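Local coordinates for uncharacterized protein YbaA (Shigella flexneri, PDB 2OKQ), which is of unknown function but belongs to the DUF1428 family and assembles here as a dimer with a ferredoxin-like alpha/beta fold, at residues Ile95-Lys100 / Ala105-Met110; Arg44-Lys49 / Ser122-Gly127. One frame throughout, in Å; residues are numbered along the deposited sequence. Where two conformers were deposited one is given.

Interaction 1 of 2, residues Ile95-Lys100 / Ala105-Met110; sequences IEYPSK and AANQKM. With NA (sodium ion), chain C.
Tyr97 meets Ala106 with its ring and faces Asn107 with its hydroxyl. The methyl of Ala106 approaches the ring obliquely, with Ala106 CB 3.6 Å from Tyr97 CE1, while a water lies at the ring edge, in plane, beyond the hydroxyl. The carboxamide of Asn107 is turned almost perpendicular to the ring, the two planes standing 84° apart. Tyr97 OH and Asn107 OD1 are 3.8 Å apart, too far for a direct bond, and the water bridges them: it accepts from Tyr97 OH at 2.8 Å and donates to Asn107 OD1 at 2.7 Å. The other end of the amide, ND2, is hydrogen-bonded to Asp29 OD2 on strand 27-36, which settles which way the amide is flipped and leaves OD1 facing the water. Tyr97 CG lies beside the backbone N (chi1 -72°), a torsion that carries the ring across to the helix.

This is a worked case of sheet-to-helix packing in the ferredoxin-like fold: strand 88-97 ends and leads through a short turn into helix 100-111, which comes back over the sheet. Ser99 N-caps that helix through OG to Val102 N, and Phe54 of helix 40-56 packs against both Tyr97 and Asn107. Next to Tyr97 along the strand, Glu96 forms salt bridges to Arg61 of its own chain and to Arg61 of the second subunit, so the strand end also faces the dimer partner.

One residue after Asn107, Gln108 binds a sodium ion through OE1 at 2.2 Å. The bend at chi2 (73°) swings the amide round to the ion, which it meets with its oxygen, and a second water binds the ion at 2.5 Å.

Interaction 2 of 2, residues Arg44-Lys49 / Ser122-Gly127; sequences REMAAK and SMPFDG
Met46, which reaches across to Pro124 and Phe125, sits in a helical turn whose shortest polar bond runs from Ala48 N to Arg44 O (2.9 Å). Lys49 N is shared between Glu45 O at 3.0 Å and, weakly, Met46 O. Between the helix and residues 122-127 there is no hydrogen bond; the thioether does the work. With CG anti to the backbone N (chi1 -171°), Met46 extends from helix 40-56 until SD lies 3.5 Å from Pro124 CD. A bend at chi3 (74°) then turns the methyl toward Phe125, where Met46 CE comes in at the ring edge, near its plane, 3.9 Å from CE2. Met123 CB lies over one face of that ring, toward the rim, and Phe125 also packs on Val33 and Val35 of strand 27-36. The loop before strand 131-140 is thus joined to helix 40-56, whose Ala47 and Ala48 touch Ile139 of the second subunit. On the same helix, Lys49 makes a cation-pi contact with Phe119. Because the meeting of helix and loop rests on apolar contact, with no hydrogen bond across it, it is set by the fit of a flexible thioether rather than by directed bonds.

How the interactions relate
Two ways of joining secondary structure within one small fold can be compared here. Interaction 1 is local along the chain and buried, and uses a water where the polar ends do not meet; interaction 2 spans 73 residues, lies near the surface and is wholly apolar. Their centres are 19 Å apart and their nearest atoms about 7 Å, so they do not touch. Helix 40-56 connects them, giving Phe54 to the first and Met46 to the second, and each has a neighbour in the second subunit. The sodium on Gln108 belongs to the neighbourhood of interaction 1, 20.4 Å from Met46 SD; Asp72, Gly73 and Asp77 form a separate sodium site.

Interaction 1 of 2, residues Ile95-Lys100 / Ala105-Met110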
loop_
_atom_site.group_PDB
_atom_site.type_symbol
_atom_site.label_atom_id
_atom_site.label_comp_id
_atom_site.label_asym_id
_atom_site.label_seq_id
_atom_site.Cartn_x
_atom_site.Cartn_y
_atom_site.Cartn_z
ATOM N N ILE A 95 -5.436 -3.577 2.364
ATOM C CA ILE A 95 -6.434 -4.650 2.357
ATOM C C ILE A 95 -7.384 -4.380 1.192
ATOM O O ILE A 95 -7.888 -3.262 1.043
ATOM C CB ILE A 95 -7.191 -4.681 3.695
ATOM C CG1 ILE A 95 -6.226 -4.834 4.882
ATOM C CG2 ILE A 95 -8.273 -5.794 3.658
ATOM C CD1 ILE A 95 -6.878 -4.748 6.225
ATOM N N GLU A 96 -7.595 -5.391 0.352
ATOM C CA GLU A 96 -8.411 -5.274 -0.836
ATOM C C GLU A 96 -9.821 -5.741 -0.532
ATOM O O GLU A 96 -9.985 -6.741 0.166
ATOM C CB GLU A 96 -7.825 -6.144 -1.939
ATOM C CG GLU A 96 -6.374 -5.694 -2.315
ATOM C CD GLU A 96 -5.826 -6.366 -3.555
ATOM O OE1 GLU A 96 -6.611 -6.785 -4.439
ATOM O OE2 GLU A 96 -4.570 -6.467 -3.673
ATOM N N TYR A 97 -10.803 -5.025 -1.072
ATOM C CA TYR A 97 -12.235 -5.311 -0.845
ATOM C C TYR A 97 -12.990 -5.251 -2.168
ATOM O O TYR A 97 -12.581 -4.525 -3.093
ATOM C CB TYR A 97 -12.832 -4.258 0.114
ATOM C CG TYR A 97 -12.364 -4.403 1.551
ATOM C CD1 TYR A 97 -12.863 -5.415 2.365
ATOM C CD2 TYR A 97 -11.417 -3.519 2.088
ATOM C CE1 TYR A 97 -12.444 -5.557 3.696
ATOM C CE2 TYR A 97 -10.999 -3.629 3.418
ATOM C CZ TYR A 97 -11.517 -4.677 4.208
ATOM O OH TYR A 97 -11.108 -4.833 5.497
ATOM N N PRO A 98 -14.122 -5.981 -2.267
ATOM C CA PRO A 98 -14.921 -5.948 -3.482
ATOM C C PRO A 98 -15.710 -4.651 -3.661
ATOM O O PRO A 98 -16.160 -4.381 -4.754
ATOM C CB PRO A 98 -15.866 -7.155 -3.315
ATOM C CG PRO A 98 -16.024 -7.313 -1.847
ATOM C CD PRO A 98 -14.698 -6.877 -1.242
ATOM N N SER A 99 -15.879 -3.856 -2.592
ATOM C CA SER A 99 -16.644 -2.600 -2.669
ATOM C C SER A 99 -16.429 -1.832 -1.388
ATOM O O SER A 99 -16.026 -2.417 -0.401
ATOM C CB SER A 99 -18.150 -2.897 -2.740
ATOM O OG SER A 99 -18.557 -3.636 -1.598
ATOM N N LYS A 100 -16.771 -0.546 -1.403
ATOM C CA LYS A 100 -16.745 0.260 -0.167
ATOM C C LYS A 100 -17.705 -0.309 0.863
ATOM O O LYS A 100 -17.406 -0.328 2.059
ATOM C CB LYS A 100 -17.099 1.719 -0.411
ATOM C CG LYS A 100 -16.925 2.560 0.878
ATOM C CD LYS A 100 -17.038 4.073 0.625
ATOM C CE LYS A 100 -16.712 4.836 1.934
ATOM N NZ LYS A 100 -17.672 4.517 3.105
ATOM N N ALA A 105 -18.561 -2.673 6.248
ATOM C CA ALA A 105 -19.090 -3.791 7.073
ATOM C C ALA A 105 -17.970 -4.534 7.793
ATOM O O ALA A 105 -18.052 -4.801 9.005
ATOM C CB ALA A 105 -19.895 -4.753 6.219
ATOM N N ALA A 106 -16.912 -4.853 7.046
ATOM C CA ALA A 106 -15.751 -5.549 7.601
ATOM C C ALA A 106 -15.111 -4.792 8.764
ATOM O O ALA A 106 -14.860 -5.381 9.821
ATOM C CB ALA A 106 -14.711 -5.837 6.480
ATOM N N ASN A 107 -14.857 -3.491 8.587
ATOM C CA ASN A 107 -14.249 -2.672 9.626
ATOM C C ASN A 107 -15.139 -2.547 10.864
ATOM O O ASN A 107 -14.649 -2.606 11.995
ATOM C CB ASN A 107 -13.833 -1.302 9.096
ATOM C CG ASN A 107 -12.672 -1.398 8.123
ATOM O OD1 ASN A 107 -11.852 -2.317 8.217
ATOM N ND2 ASN A 107 -12.605 -0.467 7.180
ATOM N N GLN A 108 -16.443 -2.433 10.654
ATOM C CA GLN A 108 -17.367 -2.384 11.792
ATOM C C GLN A 108 -17.309 -3.682 12.611
ATOM O O GLN A 108 -17.245 -3.637 13.859
ATOM C CB GLN A 108 -18.798 -2.119 11.321
ATOM C CG GLN A 108 -19.692 -1.510 12.427
ATOM C CD GLN A 108 -19.367 -0.057 12.715
ATOM O OE1 GLN A 108 -19.528 0.802 11.855
ATOM N NE2 GLN A 108 -18.881 0.229 13.929
ATOM N N LYS A 109 -17.324 -4.810 11.907
ATOM C CA LYS A 109 -17.192 -6.142 12.518
ATOM C C LYS A 109 -15.886 -6.312 13.270
ATOM O O LYS A 109 -15.884 -6.761 14.416
ATOM C CB LYS A 109 -17.302 -7.249 11.475
ATOM C CG LYS A 109 -18.661 -7.422 10.869
ATOM C CD LYS A 109 -18.608 -8.493 9.805
ATOM C CE LYS A 109 -19.925 -8.599 9.081
ATOM N NZ LYS A 109 -19.806 -9.529 7.925
ATOM N N MET A 110 -14.784 -5.956 12.614
ATOM C CA MET A 110 -13.465 -6.041 13.210
ATOM C C MET A 110 -13.459 -5.352 14.567
ATOM O O MET A 110 -12.993 -5.921 15.550
ATOM C CB MET A 110 -12.410 -5.433 12.275
ATOM C CG MET A 110 -10.986 -5.512 12.790
ATOM S SD MET A 110 -10.451 -7.196 13.149
ATOM C CE MET A 110 -10.096 -7.842 11.518
HETATM NA NA NA C . -18.641 2.471 10.757
HETATM O O HOH W 1 -9.746 -2.660 6.544
HETATM O O HOH W 2 -17.564 0.992 9.088
#

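Interaction 2 of 2, residues Arg44-Lys49 / Ser122-Gly127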
loop_
_atom_site.group_PDB
_atom_site.type_symbol
_atom_site.label_atom_id
_atom_site.label_comp_id
_atom_site.label_asym_id
_atom_site.label_seq_id
_atom_site.Cartn_x
_atom_site.Cartn_y
_atom_site.Cartn_z
ATOM N N ARG A 44 4.775 -9.077 12.262
ATOM C CA ARG A 44 4.375 -10.063 11.271
ATOM C C ARG A 44 3.377 -11.048 11.878
ATOM O O ARG A 44 2.369 -11.376 11.251
ATOM C CB ARG A 44 5.599 -10.782 10.691
ATOM C CG ARG A 44 5.282 -11.788 9.585
ATOM C CD ARG A 44 6.533 -12.243 8.837
ATOM N NE ARG A 44 7.722 -12.279 9.693
ATOM C CZ ARG A 44 8.971 -12.193 9.243
ATOM N NH1 ARG A 44 9.211 -12.067 7.937
ATOM N NH2 ARG A 44 9.982 -12.228 10.098
ATOM N N GLU A 45 3.656 -11.494 13.107
ATOM C CA GLU A 45 2.756 -12.405 13.833
ATOM C C GLU A 45 1.376 -11.804 14.110
ATOM O O GLU A 45 0.356 -12.475 13.926
ATOM C CB GLU A 45 3.392 -12.824 15.167
ATOM C CG GLU A 45 4.648 -13.675 15.054
ATOM C CD GLU A 45 5.418 -13.761 16.371
ATOM O OE1 GLU A 45 4.801 -14.079 17.410
ATOM O OE2 GLU A 45 6.644 -13.512 16.361
ATOM N N MET A 46 1.345 -10.550 14.557
ATOM C CA MET A 46 0.085 -9.827 14.727
ATOM C C MET A 46 -0.730 -9.781 13.432
ATOM O O MET A 46 -1.937 -10.063 13.431
ATOM C CB MET A 46 0.345 -8.399 15.216
ATOM C CG MET A 46 -0.912 -7.647 15.625
ATOM S SD MET A 46 -0.677 -5.858 15.636
ATOM C CE MET A 46 -0.644 -5.507 13.873
ATOM N N ALA A 47 -0.073 -9.414 12.331
ATOM C CA ALA A 47 -0.753 -9.331 11.039
ATOM C C ALA A 47 -1.250 -10.688 10.570
ATOM O O ALA A 47 -2.323 -10.793 9.974
ATOM C CB ALA A 47 0.162 -8.696 9.985
ATOM N N ALA A 48 -0.469 -11.736 10.837
ATOM C CA ALA A 48 -0.864 -13.088 10.451
ATOM C C ALA A 48 -2.088 -13.553 11.244
ATOM O O ALA A 48 -2.893 -14.331 10.746
ATOM C CB ALA A 48 0.292 -14.051 10.603
ATOM N N LYS A 49 -2.238 -13.042 12.464
ATOM C CA LYS A 49 -3.434 -13.312 13.268
ATOM C C LYS A 49 -4.643 -12.526 12.776
ATOM O O LYS A 49 -5.740 -13.081 12.653
ATOM C CB LYS A 49 -3.168 -13.028 14.747
ATOM C CG LYS A 49 -2.183 -14.006 15.381
ATOM C CD LYS A 49 -2.423 -14.151 16.879
ATOM C CE LYS A 49 -1.691 -15.365 17.439
ATOM N NZ LYS A 49 -0.216 -15.141 17.551
ATOM N N SER A 122 -2.275 -5.212 21.849
ATOM C CA SER A 122 -0.836 -5.287 22.103
ATOM C C SER A 122 -0.066 -4.888 20.843
ATOM O O SER A 122 0.811 -5.624 20.380
ATOM C CB SER A 122 -0.438 -6.696 22.559
ATOM O OG SER A 122 -0.637 -7.648 21.523
ATOM N N MET A 123 -0.413 -3.721 20.297
ATOM C CA MET A 123 0.189 -3.180 19.069
ATOM C C MET A 123 1.686 -2.928 19.198
ATOM O O MET A 123 2.106 -2.091 20.006
ATOM C CB MET A 123 -0.470 -1.854 18.692
ATOM C CG MET A 123 -1.841 -1.963 18.066
ATOM S SD MET A 123 -2.511 -0.320 17.766
ATOM C CE MET A 123 -2.933 0.225 19.428
ATOM N N PRO A 124 2.496 -3.626 18.383
ATOM C CA PRO A 124 3.935 -3.383 18.375
ATOM C C PRO A 124 4.316 -2.118 17.602
ATOM O O PRO A 124 5.388 -2.071 17.006
ATOM C CB PRO A 124 4.503 -4.626 17.672
ATOM C CG PRO A 124 3.333 -5.531 17.393
ATOM C CD PRO A 124 2.119 -4.678 17.430
ATOM N N PHE A 125 3.444 -1.111 17.606
ATOM C CA PHE A 125 3.706 0.170 16.942
ATOM C C PHE A 125 2.858 1.286 17.533
ATOM O O PHE A 125 1.878 1.031 18.237
ATOM C CB PHE A 125 3.445 0.081 15.430
ATOM C CG PHE A 125 2.012 -0.213 15.072
ATOM C CD1 PHE A 125 1.099 0.822 14.881
ATOM C CD2 PHE A 125 1.575 -1.524 14.922
ATOM C CE1 PHE A 125 -0.211 0.551 14.545
ATOM C CE2 PHE A 125 0.262 -1.799 14.593
ATOM C CZ PHE A 125 -0.626 -0.762 14.402
ATOM N N ASP A 126 3.221 2.521 17.206
ATOM C CA ASP A 126 2.502 3.691 17.682
ATOM C C ASP A 126 1.295 4.010 16.795
ATOM O O ASP A 126 1.434 4.591 15.713
ATOM C CB ASP A 126 3.449 4.889 17.769
ATOM C CG ASP A 126 2.813 6.102 18.429
ATOM O OD1 ASP A 126 1.622 6.041 18.821
ATOM O OD2 ASP A 126 3.511 7.130 18.550
ATOM N N GLY A 127 0.110 3.651 17.289
ATOM C CA GLY A 127 -1.150 3.880 16.585
ATOM C C GLY A 127 -1.410 5.317 16.173
ATOM O O GLY A 127 -2.111 5.560 15.196
#